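Local atomic coordinates of ribose transcriptional regulator (Enterococcus faecium DO, PDB entry 4RK1), a protein that binds ribose and probably acts as a LacI-family repressor that regulates transcription by binding DNA. Residues I128-P133 with L161-T166. Residues are numbered along the deposited sequence; the frame is centred on the assembly and turned at random.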
loop_
_atom_site.group_PDB
_atom_site.type_symbol
_atom_site.label_atom_id
_atom_site.label_comp_id
_atom_site.label_asym_id
_atom_site.label_seq_id
_atom_site.Cartn_x
_atom_site.Cartn_y
_atom_site.Cartn_z
ATOM N N ILE B 128 -18.929 4.182 23.460
ATOM C CA ILE B 128 -17.886 4.152 22.461
ATOM C C ILE B 128 -17.847 2.784 21.810
ATOM O O ILE B 128 -17.936 1.762 22.484
ATOM C CB ILE B 128 -16.522 4.463 23.105
ATOM C CG1 ILE B 128 -16.501 5.921 23.590
ATOM C CG2 ILE B 128 -15.385 4.181 22.124
ATOM C CD1 ILE B 128 -15.307 6.266 24.459
ATOM N N ALA B 129 -17.685 2.788 20.493
ATOM C CA ALA B 129 -17.547 1.575 19.711
ATOM C C ALA B 129 -16.077 1.282 19.458
ATOM O O ALA B 129 -15.274 2.185 19.200
ATOM C CB ALA B 129 -18.290 1.710 18.389
ATOM N N LEU B 130 -15.744 0.007 19.555
ATOM C CA LEU B 130 -14.420 -0.504 19.269
ATOM C C LEU B 130 -14.519 -1.286 17.969
ATOM O O LEU B 130 -15.263 -2.256 17.882
ATOM C CB LEU B 130 -13.988 -1.417 20.412
ATOM C CG LEU B 130 -12.512 -1.527 20.747
ATOM C CD1 LEU B 130 -11.980 -0.197 21.261
ATOM C CD2 LEU B 130 -12.334 -2.627 21.780
ATOM N N VAL B 131 -13.809 -0.828 16.945
ATOM C CA VAL B 131 -13.772 -1.506 15.652
ATOM C C VAL B 131 -12.411 -2.169 15.526
ATOM O O VAL B 131 -11.377 -1.496 15.456
ATOM C CB VAL B 131 -14.032 -0.519 14.488
ATOM C CG1 VAL B 131 -13.882 -1.209 13.137
ATOM C CG2 VAL B 131 -15.425 0.084 14.607
ATOM N N TYR B 132 -12.398 -3.495 15.514
ATOM C CA TYR B 132 -11.141 -4.228 15.649
ATOM C C TYR B 132 -11.198 -5.573 14.938
ATOM O O TYR B 132 -12.278 -6.073 14.664
ATOM C CB TYR B 132 -10.835 -4.430 17.130
ATOM C CG TYR B 132 -11.841 -5.303 17.833
ATOM C CD1 TYR B 132 -13.056 -4.784 18.256
ATOM C CD2 TYR B 132 -11.586 -6.648 18.063
ATOM C CE1 TYR B 132 -13.991 -5.577 18.892
ATOM C CE2 TYR B 132 -12.518 -7.455 18.702
ATOM C CZ TYR B 132 -13.718 -6.913 19.115
ATOM O OH TYR B 132 -14.657 -7.697 19.753
ATOM N N PRO B 133 -10.031 -6.164 14.644
ATOM C CA PRO B 133 -10.014 -7.451 13.964
ATOM C C PRO B 133 -10.435 -8.594 14.869
ATOM O O PRO B 133 -9.914 -8.728 15.966
ATOM C CB PRO B 133 -8.550 -7.617 13.567
ATOM C CG PRO B 133 -7.790 -6.802 14.554
ATOM C CD PRO B 133 -8.668 -5.622 14.826
ATOM N N LEU B 161 -18.897 -0.498 26.215
ATOM C CA LEU B 161 -18.138 -0.586 24.976
ATOM C C LEU B 161 -18.980 -1.346 23.986
ATOM O O LEU B 161 -19.389 -2.462 24.275
ATOM C CB LEU B 161 -16.853 -1.391 25.158
ATOM C CG LEU B 161 -15.537 -0.671 25.389
ATOM C CD1 LEU B 161 -14.444 -1.718 25.548
ATOM C CD2 LEU B 161 -15.233 0.278 24.238
ATOM N N ILE B 162 -19.216 -0.757 22.818
ATOM C CA ILE B 162 -19.863 -1.470 21.727
ATOM C C ILE B 162 -18.764 -2.164 20.929
ATOM O O ILE B 162 -17.952 -1.508 20.274
ATOM C CB ILE B 162 -20.685 -0.518 20.824
ATOM C CG1 ILE B 162 -21.605 0.384 21.660
ATOM C CG2 ILE B 162 -21.485 -1.315 19.797
ATOM C CD1 ILE B 162 -22.469 -0.357 22.659
ATOM N N LEU B 163 -18.734 -3.489 20.993
ATOM C CA LEU B 163 -17.714 -4.283 20.316
ATOM C C LEU B 163 -18.121 -4.567 18.880
ATOM O O LEU B 163 -19.142 -5.204 18.642
ATOM C CB LEU B 163 -17.487 -5.604 21.058
ATOM C CG LEU B 163 -17.042 -5.466 22.516
ATOM C CD1 LEU B 163 -16.864 -6.834 23.164
ATOM C CD2 LEU B 163 -15.763 -4.650 22.626
ATOM N N LEU B 164 -17.318 -4.106 17.925
ATOM C CA LEU B 164 -17.601 -4.341 16.509
ATOM C C LEU B 164 -16.438 -5.060 15.831
ATOM O O LEU B 164 -15.677 -4.445 15.069
ATOM C CB LEU B 164 -17.918 -3.022 15.805
ATOM C CG LEU B 164 -19.067 -2.205 16.387
ATOM C CD1 LEU B 164 -19.182 -0.882 15.658
ATOM C CD2 LEU B 164 -20.383 -2.958 16.303
ATOM N N PRO B 165 -16.283 -6.366 16.116
ATOM C CA PRO B 165 -15.240 -7.144 15.455
ATOM C C PRO B 165 -15.510 -7.279 13.959
ATOM O O PRO B 165 -16.659 -7.382 13.546
ATOM C CB PRO B 165 -15.305 -8.505 16.152
ATOM C CG PRO B 165 -16.683 -8.592 16.695
ATOM C CD PRO B 165 -17.090 -7.190 17.036
ATOM N N THR B 166 -14.452 -7.255 13.158
ATOM C CA THR B 166 -14.584 -7.304 11.708
ATOM C C THR B 166 -13.268 -7.775 11.075
ATOM O O THR B 166 -12.351 -8.184 11.779
ATOM C CB THR B 166 -15.076 -5.939 11.148
ATOM O OG1 THR B 166 -15.449 -6.074 9.766
ATOM C CG2 THR B 166 -14.026 -4.827 11.313
#
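Tyr-132 holds CG in the crowded position between its backbone N and carbonyl carbon (chi1 65°), which swings the phenol across the neighbouring strand and lays the ring over Pro-165. One face of the ring takes the proline off-centre in a CH-pi contact, with Pro-165 CB 4.2 Å from the ring centroid, while the methylene of Leu-163 meets the ring at its edge, Leu-163 CB lying 3.8 Å from Tyr-132 OH. On the same face of the sheet Leu-130 and Leu-163 run side by side and touch through their CD2 methyls at 4.1 Å. Leu-164 has CG anti to its carbonyl carbon (chi1 -57°), so that on the opposite face CD1 reaches Ala-129 CB at 3.9 Å and also packs against Val-131 CG2. The segments 128-133 and 161-166 are the two strands of a beta-alpha-beta unit crossed over by helix 138-153, whose Phe-147 and Ile-144 cover Ile-128 and Leu-130; Leu-180 of helix 177-182 covers Ala-129 and Leu-164. This unit lies in the periplasmic-binding-protein-like fold of the LacI family, with 161-166 as the outermost strand of the chain's sheet at this end. Parallel pairing runs from Ile-162 N to Ile-128 O through to Thr-166 N and Tyr-132 O at 2.9 Å. Leu-130 is gripped at both ends, its N giving to Ile-162 O and its O receiving Leu-164 N at 2.8 Å, nearly along the carbonyl axis. The bond from Tyr-132 N to Leu-164 O is weak at 3.4 Å. Beyond it, Thr-166 OG1 bonds to Gly-172 O, and Pro-133 rests on Phe-168 of the ribose pocket.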